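Long-range contact in beta 1-3 glucanase (Clostridium beijerinckii NCIMB 8052, PDB 5H4E), which probably hydrolyses beta-1,3-glucans, as expected of a glycoside hydrolase family 64 beta-1,3-glucanase domain: residues F226-Y237 with A306-P315. Sequence-based numbering, arbitrary orientation.
Sequences FDSYINDVYSYY and AFNRHVMLDP
Tyr229 lays one face of its ring on the imidazole of His310 in an offset stack, the planes only 4° apart and the centroids separated by 3.8 Å. The imidazole suits the place because it is flat enough to stack while its ND1 bonds to Pro329 O. His310, the first residue to leave helical geometry, has a positive phi and forms a Schellman motif, from which the chain runs on into the type I turn of Val311 to Asp314. Phe307 points its edge at the Tyr229 ring, offset from a true T, with the planes at 82°. Its flat apolar ring fits as a knob among Tyr229, Ile230, Val233 and Tyr234, where Ile230 CG1 approaches Phe307 CE1 at 3.8 Å. Across one face of Phe307 lies Met312 CG; the flexible methionine chain, bent at chi2 and chi3, carries CE to 3.6 Å from Val233 CG1. Two tyrosine hydroxyls tie the turn to segment 226-237. Tyrosine gives position 229 both a stacking ring and a hydroxyl at its far end: with CG anti to the backbone nitrogen (chi1 177°), Tyr229 OH accepts from Met312 N at 3.1 Å, and a water links it to Leu313 N. Tyr237 OH donates to Met312 O at 2.6 Å, in the carbonyl plane and on a lone pair, so both polar backbone atoms of Met312 are engaged. Leu313, exposed, rests its branched apolar end on two rings, CD2 lying 3.6 Å from Tyr236 CD2 and also against Tyr237. Helix 227-236 thus packs on the last turn of helix 294-309 and the turn that follows, with Val282 of helix 279-284 touching Ile230 and Phe307, and Leu242 of strand 242-246 meeting Tyr237 and Met312.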
ATOM      1  N   PHE A 226      -3.876  -5.211  19.963  1.00 20.01           N
ATOM      2  CA  PHE A 226      -3.999  -6.617  19.592  1.00 22.60           C
ATOM      3  C   PHE A 226      -3.428  -7.596  20.618  1.00 23.06           C
ATOM      4  O   PHE A 226      -3.523  -8.798  20.430  1.00 19.30           O
ATOM      5  CB  PHE A 226      -3.316  -6.878  18.253  1.00 21.42           C
ATOM      6  CG  PHE A 226      -4.191  -6.608  17.054  1.00 21.40           C
ATOM      7  CD1 PHE A 226      -5.131  -7.542  16.642  1.00 19.01           C
ATOM      8  CD2 PHE A 226      -4.051  -5.437  16.326  1.00 20.00           C
ATOM      9  CE1 PHE A 226      -5.932  -7.305  15.532  1.00 20.63           C
ATOM     10  CE2 PHE A 226      -4.854  -5.197  15.225  1.00 19.21           C
ATOM     11  CZ  PHE A 226      -5.797  -6.131  14.831  1.00 17.04           C
ATOM     12  N   ASP A 227      -2.833  -7.079  21.688  1.00 22.01           N
ATOM     13  CA  ASP A 227      -2.008  -7.893  22.586  1.00 22.76           C
ATOM     14  C   ASP A 227      -2.722  -9.095  23.221  1.00 21.84           C
ATOM     15  O   ASP A 227      -2.196 -10.206  23.208  1.00 24.45           O
ATOM     16  CB  ASP A 227      -1.434  -7.020  23.701  1.00 21.75           C
ATOM     17  CG  ASP A 227      -0.298  -6.135  23.224  1.00 28.57           C
ATOM     18  OD1 ASP A 227      -0.215  -5.872  22.005  1.00 25.24           O
ATOM     19  OD2 ASP A 227       0.518  -5.722  24.072  1.00 28.03           O
ATOM     20  N   SER A 228      -3.890  -8.864  23.800  1.00 21.00           N
ATOM     21  CA  SER A 228      -4.598  -9.952  24.470  1.00 21.46           C
ATOM     22  C   SER A 228      -4.982 -11.052  23.476  1.00 23.36           C
ATOM     23  O   SER A 228      -4.894 -12.244  23.794  1.00 22.50           O
ATOM     24  CB  SER A 228      -5.836  -9.441  25.187  1.00 27.89           C
ATOM     25  OG  SER A 228      -6.552 -10.548  25.725  1.00 34.24           O
ATOM     26  N   TYR A 229      -5.383 -10.645  22.271  1.00 20.36           N
ATOM     27  CA  TYR A 229      -5.790 -11.596  21.229  1.00 20.36           C
ATOM     28  C   TYR A 229      -4.577 -12.390  20.797  1.00 21.24           C
ATOM     29  O   TYR A 229      -4.637 -13.614  20.690  1.00 19.87           O
ATOM     30  CB  TYR A 229      -6.439 -10.856  20.047  1.00 17.79           C
ATOM     31  CG  TYR A 229      -6.867 -11.698  18.843  1.00 17.93           C
ATOM     32  CD1 TYR A 229      -7.602 -12.875  18.999  1.00 16.37           C
ATOM     33  CD2 TYR A 229      -6.559 -11.289  17.546  1.00 18.26           C
ATOM     34  CE1 TYR A 229      -8.005 -13.624  17.896  1.00 17.15           C
ATOM     35  CE2 TYR A 229      -6.961 -12.034  16.436  1.00 17.01           C
ATOM     36  CZ  TYR A 229      -7.688 -13.202  16.622  1.00 18.54           C
ATOM     37  OH  TYR A 229      -8.088 -13.962  15.535  1.00 19.33           O
ATOM     38  N   ILE A 230      -3.460 -11.697  20.575  1.00 19.77           N
ATOM     39  CA  ILE A 230      -2.210 -12.368  20.234  1.00 22.11           C
ATOM     40  C   ILE A 230      -1.840 -13.398  21.302  1.00 22.25           C
ATOM     41  O   ILE A 230      -1.496 -14.534  20.981  1.00 24.19           O
ATOM     42  CB  ILE A 230      -1.055 -11.344  20.061  1.00 24.90           C
ATOM     43  CG1 ILE A 230      -1.234 -10.573  18.752  1.00 20.07           C
ATOM     44  CG2 ILE A 230       0.288 -12.045  20.038  1.00 25.53           C
ATOM     45  CD1 ILE A 230      -0.490  -9.268  18.729  1.00 17.82           C
ATOM     46  N   ASN A 231      -1.935 -12.989  22.563  1.00 22.58           N
ATOM     47  CA  ASN A 231      -1.664 -13.871  23.696  1.00 23.68           C
ATOM     48  C   ASN A 231      -2.561 -15.108  23.685  1.00 24.65           C
ATOM     49  O   ASN A 231      -2.063 -16.228  23.835  1.00 24.28           O
ATOM     50  CB  ASN A 231      -1.826 -13.116  25.022  1.00 22.54           C
ATOM     51  CG  ASN A 231      -0.670 -12.150  25.294  1.00 27.24           C
ATOM     52  OD1 ASN A 231       0.445 -12.374  24.845  1.00 26.71           O
ATOM     53  ND2 ASN A 231      -0.942 -11.082  26.042  1.00 35.42           N
ATOM     54  N   ASP A 232      -3.868 -14.902  23.494  1.00 20.69           N
ATOM     55  CA  ASP A 232      -4.830 -16.012  23.477  1.00 21.56           C
ATOM     56  C   ASP A 232      -4.483 -16.995  22.379  1.00 22.89           C
ATOM     57  O   ASP A 232      -4.489 -18.213  22.590  1.00 22.15           O
ATOM     58  CB  ASP A 232      -6.267 -15.513  23.266  1.00 22.78           C
ATOM     59  CG  ASP A 232      -6.817 -14.785  24.465  1.00 23.89           C
ATOM     60  OD1 ASP A 232      -6.247 -14.937  25.562  1.00 25.10           O
ATOM     61  OD2 ASP A 232      -7.829 -14.073  24.309  1.00 23.15           O
ATOM     62  N   VAL A 233      -4.185 -16.450  21.200  1.00 19.00           N
ATOM     63  CA  VAL A 233      -3.898 -17.258  20.024  1.00 18.75           C
ATOM     64  C   VAL A 233      -2.615 -18.069  20.189  1.00 21.66           C
ATOM     65  O   VAL A 233      -2.587 -19.272  19.897  1.00 21.76           O
ATOM     66  CB  VAL A 233      -3.811 -16.369  18.745  1.00 20.23           C
ATOM     67  CG1 VAL A 233      -3.160 -17.130  17.591  1.00 17.01           C
ATOM     68  CG2 VAL A 233      -5.200 -15.878  18.359  1.00 17.54           C
ATOM     69  N   TYR A 234      -1.548 -17.434  20.667  1.00 19.63           N
ATOM     70  CA  TYR A 234      -0.320 -18.196  20.926  1.00 22.58           C
ATOM     71  C   TYR A 234      -0.482 -19.254  22.040  1.00 24.34           C
ATOM     72  O   TYR A 234       0.105 -20.336  21.968  1.00 23.86           O
ATOM     73  CB  TYR A 234       0.826 -17.243  21.255  1.00 24.88           C
ATOM     74  CG  TYR A 234       1.619 -16.872  20.032  1.00 22.49           C
ATOM     75  CD1 TYR A 234       0.998 -16.302  18.918  1.00 28.54           C
ATOM     76  CD2 TYR A 234       2.986 -17.110  19.971  1.00 25.30           C
ATOM     77  CE1 TYR A 234       1.737 -15.960  17.779  1.00 24.43           C
ATOM     78  CE2 TYR A 234       3.725 -16.775  18.843  1.00 26.60           C
ATOM     79  CZ  TYR A 234       3.100 -16.202  17.756  1.00 27.63           C
ATOM     80  OH  TYR A 234       3.848 -15.878  16.648  1.00 23.02           O
ATOM     81  N   SER A 235      -1.295 -18.944  23.043  1.00 22.04           N
ATOM     82  CA  SER A 235      -1.575 -19.881  24.131  1.00 25.58           C
ATOM     83  C   SER A 235      -2.371 -21.077  23.607  1.00 25.24           C
ATOM     84  O   SER A 235      -2.061 -22.240  23.905  1.00 24.66           O
ATOM     85  CB  SER A 235      -2.332 -19.165  25.254  1.00 25.99           C
ATOM     86  OG  SER A 235      -2.699 -20.047  26.306  1.00 34.18           O
ATOM     87  N   TYR A 236      -3.386 -20.781  22.800  1.00 21.80           N
ATOM     88  CA  TYR A 236      -4.226 -21.803  22.198  1.00 21.48           C
ATOM     89  C   TYR A 236      -3.417 -22.771  21.336  1.00 24.49           C
ATOM     90  O   TYR A 236      -3.526 -23.985  21.503  1.00 22.89           O
ATOM     91  CB  TYR A 236      -5.339 -21.146  21.367  1.00 18.09           C
ATOM     92  CG  TYR A 236      -6.333 -22.138  20.815  1.00 17.54           C
ATOM     93  CD1 TYR A 236      -7.353 -22.646  21.622  1.00 19.32           C
ATOM     94  CD2 TYR A 236      -6.244 -22.587  19.499  1.00 19.33           C
ATOM     95  CE1 TYR A 236      -8.265 -23.573  21.126  1.00 19.45           C
ATOM     96  CE2 TYR A 236      -7.156 -23.514  18.988  1.00 21.58           C
ATOM     97  CZ  TYR A 236      -8.163 -23.998  19.806  1.00 21.76           C
ATOM     98  OH  TYR A 236      -9.060 -24.918  19.307  1.00 25.48           O
ATOM     99  N   TYR A 237      -2.586 -22.235  20.438  1.00 20.12           N
ATOM    100  CA  TYR A 237      -1.873 -23.053  19.462  1.00 23.09           C
ATOM    101  C   TYR A 237      -0.606 -23.690  20.042  1.00 21.81           C
ATOM    102  O   TYR A 237       0.132 -24.368  19.334  1.00 21.55           O
ATOM    103  CB  TYR A 237      -1.548 -22.223  18.198  1.00 23.47           C
ATOM    104  CG  TYR A 237      -2.756 -22.061  17.282  1.00 21.08           C
ATOM    105  CD1 TYR A 237      -3.483 -23.173  16.865  1.00 22.16           C
ATOM    106  CD2 TYR A 237      -3.207 -20.801  16.888  1.00 23.59           C
ATOM    107  CE1 TYR A 237      -4.601 -23.044  16.057  1.00 21.34           C
ATOM    108  CE2 TYR A 237      -4.325 -20.662  16.067  1.00 23.95           C
ATOM    109  CZ  TYR A 237      -5.016 -21.791  15.656  1.00 23.41           C
ATOM    110  OH  TYR A 237      -6.128 -21.687  14.855  1.00 22.10           O
ATOM    111  N   ALA A 306      -4.461 -12.993   8.978  1.00 15.36           N
ATOM    112  CA  ALA A 306      -5.496 -13.610   9.819  1.00 16.01           C
ATOM    113  C   ALA A 306      -5.647 -12.869  11.152  1.00 16.24           C
ATOM    114  O   ALA A 306      -6.755 -12.755  11.702  1.00 16.29           O
ATOM    115  CB  ALA A 306      -5.179 -15.090  10.055  1.00 18.12           C
ATOM    116  N   PHE A 307      -4.541 -12.348  11.670  1.00 15.66           N
ATOM    117  CA  PHE A 307      -4.623 -11.489  12.844  1.00 15.59           C
ATOM    118  C   PHE A 307      -5.423 -10.238  12.541  1.00 16.45           C
ATOM    119  O   PHE A 307      -6.368  -9.932  13.265  1.00 17.06           O
ATOM    120  CB  PHE A 307      -3.235 -11.127  13.363  1.00 15.36           C
ATOM    121  CG  PHE A 307      -2.699 -12.116  14.359  1.00 17.61           C
ATOM    122  CD1 PHE A 307      -3.317 -12.277  15.590  1.00 21.22           C
ATOM    123  CD2 PHE A 307      -1.576 -12.885  14.071  1.00 18.30           C
ATOM    124  CE1 PHE A 307      -2.824 -13.193  16.524  1.00 20.43           C
ATOM    125  CE2 PHE A 307      -1.090 -13.809  15.001  1.00 17.93           C
ATOM    126  CZ  PHE A 307      -1.712 -13.944  16.221  1.00 18.59           C
ATOM    127  N   ASN A 308      -5.083  -9.526  11.466  1.00 15.61           N
ATOM    128  CA  ASN A 308      -5.838  -8.326  11.112  1.00 15.38           C
ATOM    129  C   ASN A 308      -7.330  -8.582  10.903  1.00 17.01           C
ATOM    130  O   ASN A 308      -8.170  -7.735  11.239  1.00 17.15           O
ATOM    131  CB  ASN A 308      -5.269  -7.685   9.848  1.00 16.16           C
ATOM    132  CG  ASN A 308      -4.014  -6.899  10.127  1.00 17.10           C
ATOM    133  OD1 ASN A 308      -4.076  -5.759  10.580  1.00 20.32           O
ATOM    134  ND2 ASN A 308      -2.867  -7.520   9.907  1.00 17.03           N
ATOM    135  N   ARG A 309      -7.645  -9.749  10.353  1.00 16.02           N
ATOM    136  CA  ARG A 309      -9.022 -10.115  10.022  1.00 13.97           C
ATOM    137  C   ARG A 309      -9.740 -10.818  11.179  1.00 15.91           C
ATOM    138  O   ARG A 309     -10.935 -11.126  11.071  1.00 16.82           O
ATOM    139  CB  ARG A 309      -9.039 -11.010   8.774  1.00 13.93           C
ATOM    140  CG  ARG A 309      -8.609 -10.286   7.488  1.00 15.78           C
ATOM    141  CD  ARG A 309      -8.252 -11.266   6.363  1.00 14.81           C
ATOM    142  NE  ARG A 309      -7.903 -10.563   5.129  1.00 17.17           N
ATOM    143  CZ  ARG A 309      -7.324 -11.135   4.074  1.00 21.19           C
ATOM    144  NH1 ARG A 309      -7.001 -12.427   4.102  1.00 19.45           N
ATOM    145  NH2 ARG A 309      -7.045 -10.406   2.994  1.00 19.52           N
ATOM    146  N   HIS A 310      -9.015 -11.022  12.283  1.00 16.53           N
ATOM    147  CA  HIS A 310      -9.481 -11.755  13.471  1.00 18.65           C
ATOM    148  C   HIS A 310     -10.078 -13.121  13.098  1.00 16.97           C
ATOM    149  O   HIS A 310     -11.232 -13.409  13.394  1.00 17.04           O
ATOM    150  CB  HIS A 310     -10.502 -10.921  14.272  1.00 16.70           C
ATOM    151  CG  HIS A 310     -10.739 -11.419  15.671  1.00 18.13           C
ATOM    152  ND1 HIS A 310     -10.365 -10.701  16.791  1.00 18.22           N
ATOM    153  CD2 HIS A 310     -11.337 -12.546  16.135  1.00 19.32           C
ATOM    154  CE1 HIS A 310     -10.712 -11.369  17.880  1.00 17.53           C
ATOM    155  NE2 HIS A 310     -11.305 -12.489  17.510  1.00 19.95           N
ATOM    156  N   VAL A 311      -9.279 -13.968  12.458  1.00 18.41           N
ATOM    157  CA  VAL A 311      -9.707 -15.322  12.122  1.00 17.65           C
ATOM    158  C   VAL A 311      -8.599 -16.347  12.391  1.00 19.94           C
ATOM    159  O   VAL A 311      -8.626 -17.451  11.839  1.00 19.65           O
ATOM    160  CB  VAL A 311     -10.154 -15.446  10.637  1.00 19.48           C
ATOM    161  CG1 VAL A 311     -11.545 -14.837  10.430  1.00 18.54           C
ATOM    162  CG2 VAL A 311      -9.116 -14.821   9.688  1.00 18.84           C
ATOM    163  N   MET A 312      -7.643 -15.985  13.251  1.00 15.85           N
ATOM    164  CA  MET A 312      -6.526 -16.874  13.571  1.00 18.57           C
ATOM    165  C   MET A 312      -7.010 -18.217  14.133  1.00 20.60           C
ATOM    166  O   MET A 312      -6.352 -19.242  13.967  1.00 20.63           O
ATOM    167  CB  MET A 312      -5.562 -16.192  14.554  1.00 15.52           C
ATOM    168  CG  MET A 312      -4.437 -15.398  13.853  1.00 18.21           C
ATOM    169  SD  MET A 312      -3.396 -16.454  12.816  1.00 20.77           S
ATOM    170  CE  MET A 312      -2.389 -17.310  14.043  1.00 18.58           C
ATOM    171  N   LEU A 313      -8.175 -18.217  14.770  1.00 20.55           N
ATOM    172  CA  LEU A 313      -8.721 -19.462  15.324  1.00 20.68           C
ATOM    173  C   LEU A 313      -9.653 -20.201  14.363  1.00 22.56           C
ATOM    174  O   LEU A 313     -10.266 -21.199  14.741  1.00 19.15           O
ATOM    175  CB  LEU A 313      -9.459 -19.168  16.633  1.00 21.45           C
ATOM    176  CG  LEU A 313      -8.565 -18.541  17.704  1.00 24.98           C
ATOM    177  CD1 LEU A 313      -9.351 -18.086  18.916  1.00 25.14           C
ATOM    178  CD2 LEU A 313      -7.458 -19.500  18.114  1.00 20.73           C
ATOM    179  N   ASP A 314      -9.768 -19.720  13.129  1.00 18.54           N
ATOM    180  CA  ASP A 314     -10.646 -20.362  12.142  1.00 20.35           C
ATOM    181  C   ASP A 314      -9.969 -20.465  10.779  1.00 23.22           C
ATOM    182  O   ASP A 314     -10.430 -19.851   9.808  1.00 21.13           O
ATOM    183  CB  ASP A 314     -11.969 -19.584  12.021  1.00 17.95           C
ATOM    184  CG  ASP A 314     -13.032 -20.329  11.209  1.00 25.11           C
ATOM    185  OD1 ASP A 314     -12.896 -21.548  10.969  1.00 26.75           O
ATOM    186  OD2 ASP A 314     -14.030 -19.687  10.830  1.00 27.73           O
ATOM    187  N   PRO A 315      -8.871 -21.237  10.694  1.00 20.16           N
ATOM    188  CA  PRO A 315      -8.127 -21.352   9.428  1.00 21.97           C
ATOM    189  C   PRO A 315      -8.948 -21.877   8.241  1.00 25.27           C
ATOM    190  O   PRO A 315      -8.651 -21.501   7.106  1.00 25.69           O
ATOM    191  CB  PRO A 315      -7.006 -22.340   9.769  1.00 22.51           C
ATOM    192  CG  PRO A 315      -7.514 -23.103  10.956  1.00 22.22           C
ATOM    193  CD  PRO A 315      -8.290 -22.084  11.751  1.00 21.42           C
TER
HETATM  194  O   HOH W   1     -10.196 -15.941  15.771  1.00 14.56           O